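Local coordinates for putative hexose oxidase (Nonomuraea sp. ATCC 39727, PDB 5AWV), which probably uses bound FAD to oxidise a sugar carried by glycopeptide antibiotics such as teicoplanin, at residues T376-Q381 with Y453-G458; V426-G431 with K447-V452. One frame throughout, in Å; residues are numbered along the deposited sequence.

Interaction 1: residues T376-Q381 with Y453-G458; sequences TDRQIQ and YAETGG. With N1L (2-amino-2-deoxy-beta-D-glucopyranuronic acid), chain B; MAN (alpha-D-mannopyranose), chain C.
R378 meets E455 beside the sugar acid N1L (chain B) of the bound glycopeptide, near the start of helix 377-387. The arginine leaves the helix with CG anti to the carbonyl carbon and bends at chi3 (70°), which carries NH1 round to both acidic groups. E455 comes over one face of the guanidinium: E455 OE2 lies 3.2 Å from R378 NH1 but well out of the guanidinium plane, a salt bridge that rests on electrostatics and not on a directed hydrogen bond. The sugar instead takes the edge, where R378 NH1 donates to N1L (chain B) O6B at 3.2 Å with an angle of 159°. NH2 is committed to the backbone of the bound peptide, fixing the turn of the group. Further along the helix, Q381 takes a different first torsion, CG anti to the backbone N (chi1 -168°), and its NE2 gives a weak hydrogen bond of 3.0 Å to O3 of a mannose that E264 also holds. Q379, an extended chain, brings its amide end obliquely to the Y453 ring, the two planes nearly perpendicular; the Y453 hydroxyl is hydrogen-bonded to that of Y428. Each segment is tied up internally. T376 N-caps the helix, its OG1 accepting from Q379 N at 3.1 Å, while Y453 O takes T456 N and G458 N from opposite faces of its plane, closing the turn behind E455. E455 OE2 also lies 3.3 Å from N1L (chain B) O6B, and with R378 NH1 they form a nearly equilateral triangle. The arginine's positive charge would offset the repulsion expected between the two acidic groups, so that it binds the sugar acid and holds E455 beside it.

Interaction 2: residues V426-G431 with K447-V452; sequences VNYITG and KLYADV. With N1L (2-amino-2-deoxy-beta-D-glucopyranuronic acid), chain D; T55 (8-methylnonanoic acid), chain Z.
Y428, on strand 424-432, presents its ring to three residues of helix 438-452. The aromatic part is an offset edge-to-face pair with Y449: the planes stand at 89°, the centroids are 5.3 Å apart, and Y449 brings its CD1-CE1 edge against Y428, with Y428 CD1 3.5 Å from Y449 CD1. Y449 can do this because its CG lies anti to the backbone N (chi1 -166°), which swings the ring across toward the strand. The apolar contacts complete the grip on the other parts of Y428. L448 approaches at about a right angle, its CG 3.9 Å from Y428 CD2. V452 and Y428 reach toward each other from opposite directions, V452 CG2 lying 4.1 Å from Y428 CE2, while V452 CG1 packs against the hydroxyl. Polar groups are settled outside this interface. Y428 OH has its partner beyond these segments, in Y453, and Y449 OH hydrogen-bonds to the carbonyl of A368 in the neighbouring strand. On the side facing helix 377-387, K447 NZ and D451 OD2 form an i to i+4 salt bridge of 3.0 Å, and N386 hydrogen-bonds to both. The strand's other face serves the ligand: N427 and I429 lie by the amino sugar N1L (chain D), and G431, with no side chain to intrude, lies against the acyl chain of T55. Strand and helix run roughly antiparallel, axes 9.4 Å apart, as successive elements of the substrate domain of the berberine-bridge-type flavoenzymes, where an antiparallel sheet carries helices on one face and lines the substrate pocket with the other.

In the fold
Helix 438-452 and the turn that ends it join the two contacts, their centres 11 Å apart. Interaction 2 is core: four buried side chains, aromatic and aliphatic, press the helix onto the sheet. Interaction 1 lies farther out, its centre 24 Å from the centre of the chain against 17 Å for interaction 2, and is smaller and partly buried, combining one salt bridge with amide-on-ring packing. Helix 377-387 serves both, since Q379 and V383 also touch V452 while R378 reaches E455 and the ligand. Ligands differ accordingly: 426-431 backs the pocket holding one amino sugar and its acyl chain, whereas 376-381 with 453-458 meets other glycopeptide sugars at the protein surface.

Interaction 1: residues T376-Q381 with Y453-G458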
loop_
_atom_site.group_PDB
_atom_site.type_symbol
_atom_site.label_atom_id
_atom_site.label_comp_id
_atom_site.label_asym_id
_atom_site.label_seq_id
_atom_site.Cartn_x
_atom_site.Cartn_y
_atom_site.Cartn_z
ATOM N N THR A 376 11.155 -25.651 -1.080
ATOM C CA THR A 376 11.694 -26.993 -1.244
ATOM C C THR A 376 12.376 -27.352 0.056
ATOM O O THR A 376 12.581 -26.510 0.992
ATOM C CB THR A 376 12.788 -27.046 -2.356
ATOM O OG1 THR A 376 13.935 -26.327 -1.907
ATOM C CG2 THR A 376 12.238 -26.519 -3.646
ATOM N N ASP A 377 12.734 -28.624 0.151
ATOM C CA ASP A 377 13.404 -29.090 1.338
ATOM C C ASP A 377 14.712 -28.361 1.606
ATOM O O ASP A 377 14.994 -28.056 2.738
ATOM C CB ASP A 377 13.654 -30.597 1.246
ATOM C CG ASP A 377 12.358 -31.415 1.157
ATOM O OD1 ASP A 377 11.255 -30.897 1.523
ATOM O OD2 ASP A 377 12.446 -32.571 0.664
ATOM N N ARG A 378 15.450 -28.029 0.552
ATOM C CA ARG A 378 16.716 -27.304 0.653
ATOM C C ARG A 378 16.523 -25.866 1.040
ATOM O O ARG A 378 17.276 -25.292 1.800
ATOM C CB ARG A 378 17.481 -27.413 -0.650
ATOM C CG ARG A 378 17.740 -28.885 -1.036
ATOM C CD ARG A 378 18.588 -29.067 -2.292
ATOM N NE ARG A 378 19.964 -28.671 -2.059
ATOM C CZ ARG A 378 20.952 -28.772 -2.940
ATOM N NH1 ARG A 378 20.754 -29.316 -4.155
ATOM N NH2 ARG A 378 22.157 -28.335 -2.600
ATOM N N GLN A 379 15.419 -25.298 0.603
ATOM C CA GLN A 379 15.039 -23.947 0.992
ATOM C C GLN A 379 14.608 -23.885 2.417
ATOM O O GLN A 379 14.954 -22.967 3.135
ATOM C CB GLN A 379 13.956 -23.410 0.047
ATOM C CG GLN A 379 14.498 -23.117 -1.387
ATOM C CD GLN A 379 13.449 -22.555 -2.331
ATOM O OE1 GLN A 379 13.662 -21.529 -2.953
ATOM N NE2 GLN A 379 12.353 -23.208 -2.442
ATOM N N ILE A 380 13.860 -24.897 2.864
ATOM C CA ILE A 380 13.488 -24.887 4.261
ATOM C C ILE A 380 14.751 -24.997 5.162
ATOM O O ILE A 380 14.799 -24.382 6.236
ATOM C CB ILE A 380 12.474 -25.991 4.566
ATOM C CG1 ILE A 380 11.136 -25.645 3.865
ATOM C CG2 ILE A 380 12.308 -26.248 6.021
ATOM C CD1 ILE A 380 10.150 -26.746 3.864
ATOM N N GLN A 381 15.692 -25.837 4.743
ATOM C CA GLN A 381 16.974 -25.962 5.443
ATOM C C GLN A 381 17.628 -24.587 5.614
ATOM O O GLN A 381 18.094 -24.232 6.687
ATOM C CB GLN A 381 17.891 -26.933 4.677
ATOM C CG GLN A 381 19.152 -27.381 5.458
ATOM C CD GLN A 381 20.163 -28.234 4.640
ATOM O OE1 GLN A 381 20.401 -27.985 3.436
ATOM N NE2 GLN A 381 20.795 -29.247 5.309
ATOM N N TYR A 453 17.472 -18.620 -2.151
ATOM C CA TYR A 453 17.397 -18.551 -3.597
ATOM C C TYR A 453 18.740 -18.900 -4.266
ATOM O O TYR A 453 18.949 -18.566 -5.439
ATOM C CB TYR A 453 16.824 -17.194 -4.076
ATOM C CG TYR A 453 15.377 -16.998 -3.571
ATOM C CD1 TYR A 453 14.332 -17.828 -4.013
ATOM C CD2 TYR A 453 15.087 -16.048 -2.616
ATOM C CE1 TYR A 453 13.032 -17.670 -3.537
ATOM C CE2 TYR A 453 13.795 -15.949 -2.111
ATOM C CZ TYR A 453 12.809 -16.729 -2.594
ATOM O OH TYR A 453 11.538 -16.566 -2.050
ATOM N N ALA A 454 19.542 -19.750 -3.603
ATOM C CA ALA A 454 20.925 -20.010 -4.066
ATOM C C ALA A 454 21.013 -20.703 -5.415
ATOM O O ALA A 454 21.921 -20.418 -6.217
ATOM C CB ALA A 454 21.770 -20.730 -2.994
ATOM N N GLU A 455 20.042 -21.512 -5.721
ATOM C CA GLU A 455 20.050 -22.232 -6.979
ATOM C C GLU A 455 19.688 -21.329 -8.198
ATOM O O GLU A 455 19.971 -21.683 -9.324
ATOM C CB GLU A 455 19.131 -23.449 -6.913
ATOM C CG GLU A 455 19.612 -24.562 -5.971
ATOM C CD GLU A 455 18.955 -25.948 -6.268
ATOM O OE1 GLU A 455 17.821 -26.031 -6.831
ATOM O OE2 GLU A 455 19.562 -26.983 -5.948
ATOM N N THR A 456 19.104 -20.158 -7.990
ATOM C CA THR A 456 18.775 -19.234 -9.127
ATOM C C THR A 456 19.326 -17.848 -8.859
ATOM O O THR A 456 18.606 -16.827 -8.896
ATOM C CB THR A 456 17.267 -19.120 -9.314
ATOM O OG1 THR A 456 16.658 -18.723 -8.072
ATOM C CG2 THR A 456 16.720 -20.449 -9.763
ATOM N N GLY A 457 20.611 -17.811 -8.560
ATOM C CA GLY A 457 21.347 -16.564 -8.480
ATOM C C GLY A 457 20.984 -15.632 -7.320
ATOM O O GLY A 457 21.225 -14.423 -7.374
ATOM N N GLY A 458 20.450 -16.171 -6.234
ATOM C CA GLY A 458 20.138 -15.327 -5.082
ATOM C C GLY A 458 18.785 -14.604 -5.125
ATOM O O GLY A 458 18.490 -13.882 -4.182
HETATM C C1 N1L B . 20.729 -32.777 -5.321
HETATM C C2 N1L B . 21.298 -33.583 -6.595
HETATM C C3 N1L B . 21.096 -32.717 -7.928
HETATM C C4 N1L B . 19.689 -32.107 -8.010
HETATM C C5 N1L B . 19.376 -31.348 -6.670
HETATM C C6 N1L B . 18.058 -30.533 -6.776
HETATM N N2 N1L B . 22.469 -34.204 -6.698
HETATM O O3 N1L B . 21.325 -33.680 -8.969
HETATM O O4 N1L B . 19.759 -31.181 -9.146
HETATM O O5 N1L B . 19.360 -32.301 -5.510
HETATM O O6B N1L B . 17.890 -29.824 -5.520
HETATM O O6A N1L B . 16.976 -31.410 -7.140
HETATM C C1 MAN C . 24.396 -30.467 8.364
HETATM C C2 MAN C . 22.879 -30.249 8.278
HETATM C C3 MAN C . 22.563 -28.761 8.256
HETATM C C4 MAN C . 23.219 -28.080 9.488
HETATM C C5 MAN C . 24.772 -28.252 9.508
HETATM C C6 MAN C . 25.427 -27.489 10.707
HETATM O O2 MAN C . 22.279 -30.799 9.387
HETATM O O3 MAN C . 21.074 -28.556 8.251
HETATM O O4 MAN C . 22.901 -26.765 9.334
HETATM O O5 MAN C . 25.086 -29.680 9.470
HETATM O O6 MAN C . 25.304 -28.279 11.933
#

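Interaction 2: residues V426-G431 with K447-V452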
loop_
_atom_site.group_PDB
_atom_site.type_symbol
_atom_site.label_atom_id
_atom_site.label_comp_id
_atom_site.label_asym_id
_atom_site.label_seq_id
_atom_site.Cartn_x
_atom_site.Cartn_y
_atom_site.Cartn_z
ATOM N N VAL A 426 5.976 -14.531 0.134
ATOM C CA VAL A 426 6.966 -14.745 1.247
ATOM C C VAL A 426 7.793 -13.508 1.467
ATOM O O VAL A 426 8.458 -13.029 0.522
ATOM C CB VAL A 426 7.770 -16.086 1.080
ATOM C CG1 VAL A 426 8.447 -16.217 -0.233
ATOM C CG2 VAL A 426 8.902 -16.194 2.151
ATOM N N ASN A 427 7.881 -13.058 2.717
ATOM C CA ASN A 427 8.690 -11.961 3.081
ATOM C C ASN A 427 9.829 -12.359 4.021
ATOM O O ASN A 427 9.683 -13.235 4.890
ATOM C CB ASN A 427 7.861 -10.843 3.738
ATOM C CG ASN A 427 7.010 -10.073 2.718
ATOM O OD1 ASN A 427 7.129 -10.281 1.526
ATOM N ND2 ASN A 427 6.155 -9.219 3.197
ATOM N N TYR A 428 10.938 -11.714 3.801
ATOM C CA TYR A 428 12.207 -11.868 4.543
ATOM C C TYR A 428 12.546 -10.536 5.131
ATOM O O TYR A 428 12.921 -9.588 4.422
ATOM C CB TYR A 428 13.283 -12.441 3.592
ATOM C CG TYR A 428 12.886 -13.696 2.806
ATOM C CD1 TYR A 428 12.249 -13.591 1.588
ATOM C CD2 TYR A 428 13.140 -14.995 3.279
ATOM C CE1 TYR A 428 11.915 -14.677 0.840
ATOM C CE2 TYR A 428 12.789 -16.097 2.529
ATOM C CZ TYR A 428 12.175 -15.935 1.312
ATOM O OH TYR A 428 11.791 -17.029 0.594
ATOM N N ILE A 429 12.416 -10.427 6.462
ATOM C CA ILE A 429 12.313 -9.181 7.195
ATOM C C ILE A 429 13.380 -9.029 8.253
ATOM O O ILE A 429 13.687 -9.982 8.933
ATOM C CB ILE A 429 10.975 -9.073 7.915
ATOM C CG1 ILE A 429 9.822 -9.211 6.916
ATOM C CG2 ILE A 429 10.766 -7.709 8.606
ATOM C CD1 ILE A 429 8.541 -9.615 7.571
ATOM N N THR A 430 14.000 -7.863 8.325
ATOM C CA THR A 430 14.782 -7.532 9.542
ATOM C C THR A 430 14.571 -6.079 9.864
ATOM O O THR A 430 14.324 -5.247 8.991
ATOM C CB THR A 430 16.303 -7.894 9.313
ATOM O OG1 THR A 430 17.055 -7.698 10.538
ATOM C CG2 THR A 430 16.944 -7.007 8.231
ATOM N N GLY A 431 14.648 -5.751 11.150
ATOM C CA GLY A 431 14.474 -4.398 11.665
ATOM C C GLY A 431 15.513 -4.143 12.788
ATOM O O GLY A 431 15.962 -5.088 13.458
ATOM N N LYS A 447 21.830 -12.594 3.473
ATOM C CA LYS A 447 22.347 -13.980 3.445
ATOM C C LYS A 447 21.138 -14.933 3.430
ATOM O O LYS A 447 21.157 -15.876 2.701
ATOM C CB LYS A 447 23.314 -14.279 4.640
ATOM C CG LYS A 447 23.899 -15.667 4.633
ATOM C CD LYS A 447 24.753 -15.946 5.889
ATOM C CE LYS A 447 25.275 -17.394 5.799
ATOM N NZ LYS A 447 24.221 -18.339 6.303
ATOM N N LEU A 448 20.161 -14.702 4.298
ATOM C CA LEU A 448 18.926 -15.493 4.352
ATOM C C LEU A 448 18.295 -15.642 2.951
ATOM O O LEU A 448 18.023 -16.767 2.461
ATOM C CB LEU A 448 17.968 -14.857 5.322
ATOM C CG LEU A 448 16.487 -15.287 5.260
ATOM C CD1 LEU A 448 16.354 -16.749 5.580
ATOM C CD2 LEU A 448 15.705 -14.461 6.269
ATOM N N TYR A 449 18.211 -14.494 2.247
ATOM C CA TYR A 449 17.552 -14.461 0.950
ATOM C C TYR A 449 18.351 -15.167 -0.070
ATOM O O TYR A 449 17.833 -16.023 -0.736
ATOM C CB TYR A 449 17.284 -12.999 0.558
ATOM C CG TYR A 449 16.333 -12.771 -0.582
ATOM C CD1 TYR A 449 14.972 -12.664 -0.330
ATOM C CD2 TYR A 449 16.821 -12.378 -1.823
ATOM C CE1 TYR A 449 14.077 -12.251 -1.317
ATOM C CE2 TYR A 449 15.952 -11.981 -2.833
ATOM C CZ TYR A 449 14.569 -11.951 -2.576
ATOM O OH TYR A 449 13.704 -11.565 -3.575
ATOM N N ALA A 450 19.658 -14.848 -0.155
ATOM C CA ALA A 450 20.569 -15.475 -1.101
ATOM C C ALA A 450 20.685 -16.995 -0.859
ATOM O O ALA A 450 20.714 -17.770 -1.816
ATOM C CB ALA A 450 21.947 -14.826 -1.035
ATOM N N ASP A 451 20.605 -17.429 0.393
ATOM C CA ASP A 451 20.718 -18.906 0.673
ATOM C C ASP A 451 19.450 -19.584 0.193
ATOM O O ASP A 451 19.465 -20.645 -0.509
ATOM C CB ASP A 451 20.906 -19.197 2.142
ATOM C CG ASP A 451 22.311 -18.822 2.665
ATOM O OD1 ASP A 451 23.203 -18.446 1.892
ATOM O OD2 ASP A 451 22.484 -18.851 3.871
ATOM N N VAL A 452 18.323 -18.981 0.528
ATOM C CA VAL A 452 17.055 -19.546 0.058
ATOM C C VAL A 452 17.017 -19.671 -1.451
ATOM O O VAL A 452 16.641 -20.713 -1.963
ATOM C CB VAL A 452 15.854 -18.724 0.605
ATOM C CG1 VAL A 452 14.549 -19.123 -0.044
ATOM C CG2 VAL A 452 15.765 -18.890 2.076
HETATM C C1 N1L D . 4.315 -4.967 7.959
HETATM C C2 N1L D . 5.866 -5.378 7.780
HETATM C C3 N1L D . 6.334 -5.326 6.312
HETATM C C4 N1L D . 5.402 -6.211 5.512
HETATM C C5 N1L D . 3.978 -5.592 5.529
HETATM C C6 N1L D . 2.977 -6.352 4.620
HETATM N N2 N1L D . 6.782 -4.559 8.571
HETATM O O3 N1L D . 7.731 -5.870 6.161
HETATM O O4 N1L D . 5.917 -6.417 4.100
HETATM O O5 N1L D . 3.444 -5.645 6.911
HETATM O O6B N1L D . 2.290 -7.425 5.255
HETATM O O6A N1L D . 3.626 -6.981 3.589
HETATM C CAD T55 Z . 14.005 -4.633 15.690
HETATM C CAE T55 Z . 13.055 -3.519 16.046
HETATM C CAG T55 Z . 11.635 -3.862 15.596
HETATM C CAH T55 Z . 11.563 -3.892 14.066
HETATM C CAI T55 Z . 10.223 -4.439 13.588
HETATM C CAJ T55 Z . 10.156 -4.443 12.058
HETATM C CAK T55 Z . 8.702 -4.528 11.654
HETATM C CAL T55 Z . 8.503 -4.322 10.143
HETATM C CAF T55 Z . 13.105 -3.322 17.545
HETATM C C T55 Z . 7.021 -4.563 9.823
HETATM O O T55 Z . 6.173 -4.819 10.707
#